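PDB 2OAS: 4-hydroxybutyrate coenzyme A transferase from Shewanella oneidensis, which probably transfers coenzyme A between acyl-CoA thioesters and carboxylic acids such as acetate and 4-hydroxybutyrate. Local coordinates for residues Q309-T323 against I363-R377. Residues are numbered along the deposited sequence; the frame is centred on the assembly and turned at random.
With COA (coenzyme A), chain C.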
ATOM      1  N   GLN A 309      -0.476   0.477 -17.323  1.00 30.48           N
ATOM      2  CA  GLN A 309      -0.263  -0.926 -17.681  1.00 32.11           C
ATOM      3  C   GLN A 309      -0.605  -1.866 -16.521  1.00 32.31           C
ATOM      4  O   GLN A 309      -0.281  -1.598 -15.359  1.00 31.04           O
ATOM      5  CB  GLN A 309       1.194  -1.129 -18.106  1.00 33.82           C
ATOM      6  CG  GLN A 309       1.608  -2.569 -18.413  1.00 36.63           C
ATOM      7  CD  GLN A 309       3.099  -2.685 -18.794  1.00 39.35           C
ATOM      8  OE1 GLN A 309       3.990  -2.352 -17.996  1.00 38.58           O
ATOM      9  NE2 GLN A 309       3.365  -3.147 -20.015  1.00 38.02           N
ATOM     10  N   VAL A 310      -1.265  -2.974 -16.853  1.00 32.88           N
ATOM     11  CA  VAL A 310      -1.656  -3.979 -15.862  1.00 32.02           C
ATOM     12  C   VAL A 310      -1.239  -5.374 -16.324  1.00 32.26           C
ATOM     13  O   VAL A 310      -1.478  -5.732 -17.480  1.00 33.30           O
ATOM     14  CB  VAL A 310      -3.172  -3.987 -15.671  1.00 32.50           C
ATOM     15  CG1 VAL A 310      -3.531  -4.897 -14.524  1.00 29.94           C
ATOM     16  CG2 VAL A 310      -3.683  -2.561 -15.435  1.00 32.36           C
ATOM     17  N   ASP A 311      -0.640  -6.167 -15.435  1.00 31.17           N
ATOM     18  CA  ASP A 311      -0.224  -7.514 -15.810  1.00 32.73           C
ATOM     19  C   ASP A 311      -1.327  -8.543 -15.555  1.00 30.59           C
ATOM     20  O   ASP A 311      -2.292  -8.260 -14.849  1.00 29.04           O
ATOM     21  CB  ASP A 311       1.074  -7.920 -15.080  1.00 34.69           C
ATOM     22  CG  ASP A 311       0.871  -8.175 -13.595  1.00 38.77           C
ATOM     23  OD1 ASP A 311      -0.276  -8.058 -13.113  1.00 42.89           O
ATOM     24  OD2 ASP A 311       1.865  -8.489 -12.900  1.00 38.34           O
ATOM     25  N   LEU A 312      -1.185  -9.731 -16.125  1.00 29.49           N
ATOM     26  CA  LEU A 312      -2.204 -10.763 -15.968  1.00 27.99           C
ATOM     27  C   LEU A 312      -2.431 -11.153 -14.529  1.00 27.88           C
ATOM     28  O   LEU A 312      -3.300 -11.966 -14.232  1.00 27.39           O
ATOM     29  CB  LEU A 312      -1.827 -12.022 -16.760  1.00 27.20           C
ATOM     30  CG  LEU A 312      -1.830 -11.844 -18.276  1.00 27.60           C
ATOM     31  CD1 LEU A 312      -1.377 -13.116 -18.974  1.00 26.91           C
ATOM     32  CD2 LEU A 312      -3.239 -11.455 -18.701  1.00 27.71           C
ATOM     33  N   THR A 313      -1.676 -10.569 -13.618  1.00 28.17           N
ATOM     34  CA  THR A 313      -1.825 -10.963 -12.234  1.00 29.33           C
ATOM     35  C   THR A 313      -2.563  -9.906 -11.415  1.00 28.91           C
ATOM     36  O   THR A 313      -3.082 -10.187 -10.335  1.00 30.39           O
ATOM     37  CB  THR A 313      -0.426 -11.303 -11.647  1.00 29.68           C
ATOM     38  OG1 THR A 313      -0.573 -12.303 -10.651  1.00 35.35           O
ATOM     39  CG2 THR A 313       0.257 -10.089 -11.046  1.00 31.44           C
ATOM     40  N   GLY A 314      -2.628  -8.703 -11.957  1.00 28.64           N
ATOM     41  CA  GLY A 314      -3.291  -7.630 -11.265  1.00 28.71           C
ATOM     42  C   GLY A 314      -2.334  -6.555 -10.780  1.00 29.44           C
ATOM     43  O   GLY A 314      -2.772  -5.636 -10.092  1.00 27.69           O
ATOM     44  N   GLN A 315      -1.036  -6.652 -11.084  1.00 29.66           N
ATOM     45  CA  GLN A 315      -0.120  -5.592 -10.640  1.00 30.39           C
ATOM     46  C   GLN A 315      -0.371  -4.367 -11.513  1.00 30.29           C
ATOM     47  O   GLN A 315      -0.323  -4.444 -12.729  1.00 31.49           O
ATOM     48  CB  GLN A 315       1.351  -6.010 -10.736  1.00 29.69           C
ATOM     49  CG  GLN A 315       1.739  -7.205  -9.864  1.00 27.00           C
ATOM     50  CD  GLN A 315       3.246  -7.335  -9.695  1.00 29.19           C
ATOM     51  OE1 GLN A 315       3.857  -6.626  -8.900  1.00 27.79           O
ATOM     52  NE2 GLN A 315       3.859  -8.247 -10.465  1.00 30.95           N
ATOM     53  N   VAL A 316      -0.642  -3.241 -10.870  1.00 31.76           N
ATOM     54  CA  VAL A 316      -0.965  -1.999 -11.546  1.00 32.56           C
ATOM     55  C   VAL A 316       0.162  -0.971 -11.602  1.00 34.19           C
ATOM     56  O   VAL A 316       0.759  -0.614 -10.574  1.00 34.89           O
ATOM     57  CB  VAL A 316      -2.182  -1.355 -10.860  1.00 32.58           C
ATOM     58  CG1 VAL A 316      -2.531  -0.013 -11.509  1.00 33.80           C
ATOM     59  CG2 VAL A 316      -3.364  -2.317 -10.920  1.00 31.32           C
ATOM     60  N   CYS A 317       0.444  -0.502 -12.818  1.00 34.99           N
ATOM     61  CA  CYS A 317       1.471   0.504 -13.067  1.00 34.90           C
ATOM     62  C   CYS A 317       0.759   1.735 -13.567  1.00 35.14           C
ATOM     63  O   CYS A 317       0.051   1.668 -14.566  1.00 34.93           O
ATOM     64  CB  CYS A 317       2.439   0.045 -14.142  1.00 35.57           C
ATOM     65  SG  CYS A 317       3.520   1.380 -14.687  1.00 40.99           S
ATOM     66  N   ALA A 318       0.952   2.863 -12.895  1.00 36.02           N
ATOM     67  CA  ALA A 318       0.254   4.081 -13.290  1.00 37.00           C
ATOM     68  C   ALA A 318       1.066   5.375 -13.208  1.00 37.68           C
ATOM     69  O   ALA A 318       0.520   6.467 -13.401  1.00 37.80           O
ATOM     70  CB  ALA A 318      -1.017   4.214 -12.456  1.00 35.46           C
ATOM     71  N   ASP A 319       2.362   5.254 -12.919  1.00 38.13           N
ATOM     72  CA  ASP A 319       3.222   6.436 -12.818  1.00 38.27           C
ATOM     73  C   ASP A 319       4.298   6.483 -13.917  1.00 37.52           C
ATOM     74  O   ASP A 319       5.027   7.464 -14.038  1.00 37.29           O
ATOM     75  CB  ASP A 319       3.884   6.492 -11.432  1.00 37.74           C
ATOM     76  CG  ASP A 319       5.016   5.487 -11.273  1.00 38.58           C
ATOM     77  OD1 ASP A 319       4.887   4.349 -11.772  1.00 38.69           O
ATOM     78  OD2 ASP A 319       6.034   5.837 -10.634  1.00 38.18           O
ATOM     79  N   SER A 320       4.377   5.442 -14.738  1.00 36.73           N
ATOM     80  CA  SER A 320       5.405   5.421 -15.765  1.00 36.74           C
ATOM     81  C   SER A 320       5.197   4.354 -16.837  1.00 36.52           C
ATOM     82  O   SER A 320       4.285   3.538 -16.742  1.00 36.72           O
ATOM     83  CB  SER A 320       6.749   5.183 -15.093  1.00 36.27           C
ATOM     84  OG  SER A 320       6.654   4.047 -14.251  1.00 34.33           O
ATOM     85  N   ILE A 321       6.049   4.388 -17.859  1.00 36.51           N
ATOM     86  CA  ILE A 321       6.015   3.412 -18.948  1.00 37.31           C
ATOM     87  C   ILE A 321       7.421   2.812 -19.008  1.00 37.39           C
ATOM     88  O   ILE A 321       8.306   3.326 -19.692  1.00 37.31           O
ATOM     89  CB  ILE A 321       5.666   4.071 -20.313  1.00 37.61           C
ATOM     90  CG1 ILE A 321       4.225   4.585 -20.286  1.00 36.56           C
ATOM     91  CG2 ILE A 321       5.816   3.061 -21.450  1.00 36.29           C
ATOM     92  CD1 ILE A 321       3.866   5.423 -21.489  1.00 36.21           C
ATOM     93  N   GLY A 322       7.613   1.720 -18.276  1.00 37.67           N
ATOM     94  CA  GLY A 322       8.908   1.093 -18.224  1.00 38.80           C
ATOM     95  C   GLY A 322       9.737   1.848 -17.208  1.00 39.89           C
ATOM     96  O   GLY A 322       9.359   1.945 -16.042  1.00 40.73           O
ATOM     97  N   THR A 323      10.857   2.402 -17.654  1.00 40.85           N
ATOM     98  CA  THR A 323      11.747   3.157 -16.779  1.00 40.43           C
ATOM     99  C   THR A 323      11.562   4.662 -16.952  1.00 40.65           C
ATOM    100  O   THR A 323      12.178   5.453 -16.236  1.00 41.71           O
ATOM    101  CB  THR A 323      13.208   2.828 -17.073  1.00 40.27           C
ATOM    102  OG1 THR A 323      13.521   3.224 -18.415  1.00 39.13           O
ATOM    103  CG2 THR A 323      13.464   1.338 -16.913  1.00 40.16           C
ATOM    104  N   ILE A 363      -3.060  -4.276 -20.985  1.00 38.69           N
ATOM    105  CA  ILE A 363      -3.069  -5.473 -20.182  1.00 38.66           C
ATOM    106  C   ILE A 363      -2.017  -6.374 -20.803  1.00 39.00           C
ATOM    107  O   ILE A 363      -2.270  -7.054 -21.799  1.00 38.85           O
ATOM    108  CB  ILE A 363      -4.415  -6.162 -20.246  1.00 38.40           C
ATOM    109  CG1 ILE A 363      -5.501  -5.189 -19.804  1.00 39.53           C
ATOM    110  CG2 ILE A 363      -4.402  -7.400 -19.387  1.00 38.18           C
ATOM    111  CD1 ILE A 363      -6.886  -5.710 -20.012  1.00 42.47           C
ATOM    112  N   ALA A 364      -0.822  -6.344 -20.222  1.00 39.33           N
ATOM    113  CA  ALA A 364       0.300  -7.135 -20.697  1.00 39.84           C
ATOM    114  C   ALA A 364       0.461  -8.359 -19.824  1.00 40.19           C
ATOM    115  O   ALA A 364       0.035  -8.370 -18.672  1.00 39.65           O
ATOM    116  CB  ALA A 364       1.576  -6.311 -20.652  1.00 38.95           C
ATOM    117  N   SER A 365       1.083  -9.395 -20.375  1.00 39.50           N
ATOM    118  CA  SER A 365       1.293 -10.610 -19.614  1.00 40.25           C
ATOM    119  C   SER A 365       2.181 -10.280 -18.411  1.00 39.43           C
ATOM    120  O   SER A 365       2.020 -10.844 -17.333  1.00 38.55           O
ATOM    121  CB  SER A 365       1.957 -11.667 -20.490  1.00 41.38           C
ATOM    122  OG  SER A 365       3.202 -11.197 -20.965  1.00 44.99           O
ATOM    123  N   VAL A 366       3.113  -9.356 -18.599  1.00 39.41           N
ATOM    124  CA  VAL A 366       3.991  -8.968 -17.517  1.00 39.44           C
ATOM    125  C   VAL A 366       4.336  -7.500 -17.669  1.00 40.07           C
ATOM    126  O   VAL A 366       4.359  -6.963 -18.777  1.00 41.51           O
ATOM    127  CB  VAL A 366       5.292  -9.811 -17.514  1.00 40.82           C
ATOM    128  CG1 VAL A 366       6.162  -9.446 -18.702  1.00 39.55           C
ATOM    129  CG2 VAL A 366       6.038  -9.600 -16.226  1.00 40.71           C
ATOM    130  N   LEU A 367       4.588  -6.840 -16.550  1.00 39.71           N
ATOM    131  CA  LEU A 367       4.927  -5.432 -16.581  1.00 38.84           C
ATOM    132  C   LEU A 367       6.286  -5.215 -17.240  1.00 37.72           C
ATOM    133  O   LEU A 367       7.195  -6.020 -17.070  1.00 37.37           O
ATOM    134  CB  LEU A 367       4.930  -4.868 -15.160  1.00 36.48           C
ATOM    135  CG  LEU A 367       3.738  -3.995 -14.770  1.00 37.94           C
ATOM    136  CD1 LEU A 367       2.420  -4.652 -15.152  1.00 36.86           C
ATOM    137  CD2 LEU A 367       3.801  -3.744 -13.273  1.00 36.98           C
ATOM    138  N   SER A 368       6.407  -4.132 -17.999  1.00 37.86           N
ATOM    139  CA  SER A 368       7.652  -3.798 -18.681  1.00 38.72           C
ATOM    140  C   SER A 368       8.800  -3.671 -17.680  1.00 38.86           C
ATOM    141  O   SER A 368       8.614  -3.196 -16.564  1.00 39.14           O
ATOM    142  CB  SER A 368       7.499  -2.480 -19.437  1.00 38.14           C
ATOM    143  OG  SER A 368       6.374  -2.516 -20.296  1.00 40.10           O
ATOM    144  N   PRO A 369      10.008  -4.084 -18.080  1.00 37.97           N
ATOM    145  CA  PRO A 369      11.162  -3.998 -17.183  1.00 37.65           C
ATOM    146  C   PRO A 369      11.285  -2.642 -16.494  1.00 36.10           C
ATOM    147  O   PRO A 369      11.428  -1.605 -17.151  1.00 37.13           O
ATOM    148  CB  PRO A 369      12.340  -4.282 -18.115  1.00 36.41           C
ATOM    149  CG  PRO A 369      11.740  -5.200 -19.141  1.00 36.53           C
ATOM    150  CD  PRO A 369      10.421  -4.528 -19.423  1.00 37.27           C
ATOM    151  N   GLY A 370      11.222  -2.654 -15.172  1.00 34.48           N
ATOM    152  CA  GLY A 370      11.358  -1.425 -14.413  1.00 33.96           C
ATOM    153  C   GLY A 370      10.083  -0.631 -14.230  1.00 33.67           C
ATOM    154  O   GLY A 370      10.117   0.463 -13.674  1.00 35.56           O
ATOM    155  N   ALA A 371       8.960  -1.178 -14.684  1.00 32.83           N
ATOM    156  CA  ALA A 371       7.683  -0.496 -14.555  1.00 32.46           C
ATOM    157  C   ALA A 371       7.405  -0.156 -13.085  1.00 32.36           C
ATOM    158  O   ALA A 371       7.592  -0.984 -12.188  1.00 28.69           O
ATOM    159  CB  ALA A 371       6.568  -1.367 -15.118  1.00 32.08           C
ATOM    160  N   GLY A 372       6.975   1.077 -12.846  1.00 32.99           N
ATOM    161  CA  GLY A 372       6.691   1.493 -11.484  1.00 33.47           C
ATOM    162  C   GLY A 372       5.359   0.960 -11.010  1.00 33.41           C
ATOM    163  O   GLY A 372       4.305   1.321 -11.544  1.00 33.73           O
ATOM    164  N   VAL A 373       5.387   0.080 -10.017  1.00 32.99           N
ATOM    165  CA  VAL A 373       4.139  -0.453  -9.491  1.00 32.72           C
ATOM    166  C   VAL A 373       3.567   0.564  -8.499  1.00 31.49           C
ATOM    167  O   VAL A 373       4.224   0.903  -7.521  1.00 31.93           O
ATOM    168  CB  VAL A 373       4.368  -1.782  -8.754  1.00 33.03           C
ATOM    169  CG1 VAL A 373       3.115  -2.160  -7.971  1.00 32.53           C
ATOM    170  CG2 VAL A 373       4.742  -2.857  -9.736  1.00 32.75           C
ATOM    171  N   VAL A 374       2.366   1.061  -8.758  1.00 30.77           N
ATOM    172  CA  VAL A 374       1.741   2.027  -7.846  1.00 31.36           C
ATOM    173  C   VAL A 374       0.763   1.301  -6.921  1.00 31.17           C
ATOM    174  O   VAL A 374       0.738   1.539  -5.717  1.00 32.36           O
ATOM    175  CB  VAL A 374       0.988   3.131  -8.629  1.00 31.59           C
ATOM    176  CG1 VAL A 374       0.303   4.101  -7.661  1.00 31.06           C
ATOM    177  CG2 VAL A 374       1.973   3.886  -9.509  1.00 29.11           C
ATOM    178  N   THR A 375      -0.029   0.404  -7.501  1.00 31.47           N
ATOM    179  CA  THR A 375      -1.002  -0.383  -6.762  1.00 31.13           C
ATOM    180  C   THR A 375      -0.647  -1.856  -6.975  1.00 31.11           C
ATOM    181  O   THR A 375      -0.475  -2.308  -8.101  1.00 29.09           O
ATOM    182  CB  THR A 375      -2.417  -0.096  -7.278  1.00 32.13           C
ATOM    183  OG1 THR A 375      -2.708   1.286  -7.088  1.00 34.13           O
ATOM    184  CG2 THR A 375      -3.439  -0.928  -6.547  1.00 33.37           C
ATOM    185  N   THR A 376      -0.552  -2.594  -5.878  1.00 30.95           N
ATOM    186  CA  THR A 376      -0.161  -3.990  -5.914  1.00 31.05           C
ATOM    187  C   THR A 376      -1.301  -4.975  -6.110  1.00 32.66           C
ATOM    188  O   THR A 376      -2.472  -4.610  -6.036  1.00 33.61           O
ATOM    189  CB  THR A 376       0.574  -4.344  -4.620  1.00 30.65           C
ATOM    190  OG1 THR A 376      -0.326  -4.216  -3.513  1.00 31.92           O
ATOM    191  CG2 THR A 376       1.734  -3.384  -4.395  1.00 29.47           C
ATOM    192  N   ARG A 377      -0.938  -6.230  -6.371  1.00 33.05           N
ATOM    193  CA  ARG A 377      -1.901  -7.318  -6.545  1.00 32.89           C
ATOM    194  C   ARG A 377      -2.948  -7.310  -5.444  1.00 33.11           C
ATOM    195  O   ARG A 377      -4.145  -7.251  -5.705  1.00 34.17           O
ATOM    196  CB  ARG A 377      -1.223  -8.673  -6.433  1.00 32.56           C
ATOM    197  CG  ARG A 377      -0.277  -9.031  -7.493  1.00 32.42           C
ATOM    198  CD  ARG A 377       0.497 -10.262  -7.068  1.00 33.05           C
ATOM    199  NE  ARG A 377       1.227 -10.805  -8.203  1.00 37.18           N
ATOM    200  CZ  ARG A 377       2.277 -11.609  -8.112  1.00 38.58           C
ATOM    201  NH1 ARG A 377       2.745 -11.982  -6.927  1.00 38.44           N
ATOM    202  NH2 ARG A 377       2.865 -12.029  -9.217  1.00 41.05           N
TER
HETATM  203  N1A COA C 501       2.333   1.374 -23.016  1.00 61.29           N
HETATM  204  C2A COA C 501       2.857   2.314 -24.004  1.00 61.98           C
HETATM  205  N3A COA C 501       2.150   3.610 -24.042  1.00 61.87           N
HETATM  206  C4A COA C 501       1.001   3.909 -23.169  1.00 62.27           C
HETATM  207  C5A COA C 501       0.502   2.979 -22.187  1.00 62.79           C
HETATM  208  C6A COA C 501       1.188   1.666 -22.136  1.00 61.78           C
HETATM  209  N6A COA C 501       0.765   0.675 -21.218  1.00 60.23           N
HETATM  210  N7A COA C 501      -0.576   3.525 -21.509  1.00 62.96           N
HETATM  211  C8A COA C 501      -0.722   4.809 -22.062  1.00 63.13           C
HETATM  212  N9A COA C 501       0.232   5.071 -23.072  1.00 63.18           N
HETATM  213  C1B COA C 501       0.393   6.266 -23.876  1.00 64.39           C
HETATM  214  C2B COA C 501      -0.815   6.810 -24.699  1.00 65.05           C
HETATM  215  O2B COA C 501      -0.661   6.636 -26.063  1.00 65.31           O
HETATM  216  C3B COA C 501      -1.000   8.272 -24.295  1.00 66.26           C
HETATM  217  O3B COA C 501      -0.955   9.140 -25.471  1.00 69.91           O
HETATM  218  P3B COA C 501      -1.115  10.714 -25.408  1.00 72.29           P
HETATM  219  O7A COA C 501      -2.357  11.184 -24.761  1.00 73.24           O
HETATM  220  O8A COA C 501       0.041  11.292 -24.658  1.00 72.41           O
HETATM  221  O9A COA C 501      -1.041  11.231 -26.767  1.00 72.10           O
HETATM  222  C4B COA C 501       0.040   8.579 -23.285  1.00 64.41           C
HETATM  223  O4B COA C 501       0.840   7.408 -23.056  1.00 63.86           O
HETATM  224  C5B COA C 501      -0.872   9.136 -22.111  1.00 62.82           C
HETATM  225  O5B COA C 501      -1.762   8.124 -21.609  1.00 60.28           O
HETATM  226  P1A COA C 501      -3.283   8.348 -20.981  1.00 59.48           P
HETATM  227  O1A COA C 501      -4.194   9.016 -21.868  1.00 60.50           O
HETATM  228  O2A COA C 501      -3.918   7.037 -20.575  1.00 59.13           O
HETATM  229  O3A COA C 501      -2.970   9.215 -19.698  1.00 59.59           O
HETATM  230  P2A COA C 501      -4.055   9.700 -18.696  1.00 60.33           P
HETATM  231  O4A COA C 501      -4.046  11.159 -18.645  1.00 61.11           O
HETATM  232  O5A COA C 501      -5.382   9.263 -19.090  1.00 59.29           O
HETATM  233  O6A COA C 501      -3.941   9.109 -17.356  1.00 60.07           O
HETATM  234  CBP COA C 501      -2.764   7.907 -15.469  1.00 57.18           C
HETATM  235  CCP COA C 501      -3.716   7.817 -16.796  1.00 58.07           C
HETATM  236  CDP COA C 501      -1.499   8.330 -16.295  1.00 56.31           C
HETATM  237  CEP COA C 501      -2.527   6.470 -14.830  1.00 56.41           C
HETATM  238  CAP COA C 501      -3.213   9.120 -14.390  1.00 56.44           C
HETATM  239  OAP COA C 501      -4.509   8.608 -13.951  1.00 55.72           O
HETATM  240  C9P COA C 501      -2.310   9.233 -13.157  1.00 55.69           C
HETATM  241  O9P COA C 501      -1.530  10.172 -13.105  1.00 54.38           O
HETATM  242  N8P COA C 501      -2.450   8.252 -12.143  1.00 56.32           N
HETATM  243  C7P COA C 501      -1.789   8.059 -10.859  1.00 55.65           C
HETATM  244  C6P COA C 501      -2.699   8.010  -9.577  1.00 55.85           C
HETATM  245  C5P COA C 501      -3.048   9.316  -8.990  1.00 56.48           C
HETATM  246  O5P COA C 501      -3.038   9.474  -7.764  1.00 57.13           O
HETATM  247  N4P COA C 501      -3.374  10.345  -9.943  1.00 58.14           N
HETATM  248  C3P COA C 501      -3.743  11.743  -9.774  1.00 59.42           C
HETATM  249  C2P COA C 501      -4.896  12.050  -8.746  1.00 59.96           C
HETATM  250  S1P COA C 501      -4.431  13.287  -7.501  1.00 60.53           S
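V316 O is gripped by two successive amides of the partner segment, V374 N at 2.9 Å and, weakly, T375 N, while V316 N bonds to T375 O. Two residues facing one make this a classic beta bulge, at the edge of a small mixed sheet in which the hairpin strands 309-311 and 316-317 lie between 363-364 and 373-375. On the other edge the pairing is parallel, with A364 N 2.9 Å from V310 O. Between these edges, residues 365-372 loop over the face of the hairpin that bears D311 CB. L367 presses into that face, its CD1 3.5 Å from D311 CB and its CD2 against C317 CB. The side chains of Q309 and L367 run antiparallel alongside each other, Q309 with CG anti to its own amide nitrogen (chi1 176°) and the chain extended, which carries the carboxamide to S368. There Q309 OE1 accepts from S368 N at 3.0 Å in a nearly straight bond (170°), the donor tilted from the carbonyl plane, and Q309 NE2 donates close to its amide plane to S368 OG. Q309 CB meanwhile lies beside N6A of the coenzyme A adenine, so the same side chain borders the ligand pocket and clamps the loop. With an alanine here both bonds go, S368 N would probably lose its mate, and the loop carrying L367 would be held less firmly against the hairpin. At the hairpin turn R377 crosses T313 and Q315 before its NH1 reaches D319 of the second subunit in a salt bridge; T313 CG2 sits at the guanidinium edge, in its plane, and Q315 CG packs 3.6 Å from R377 CG.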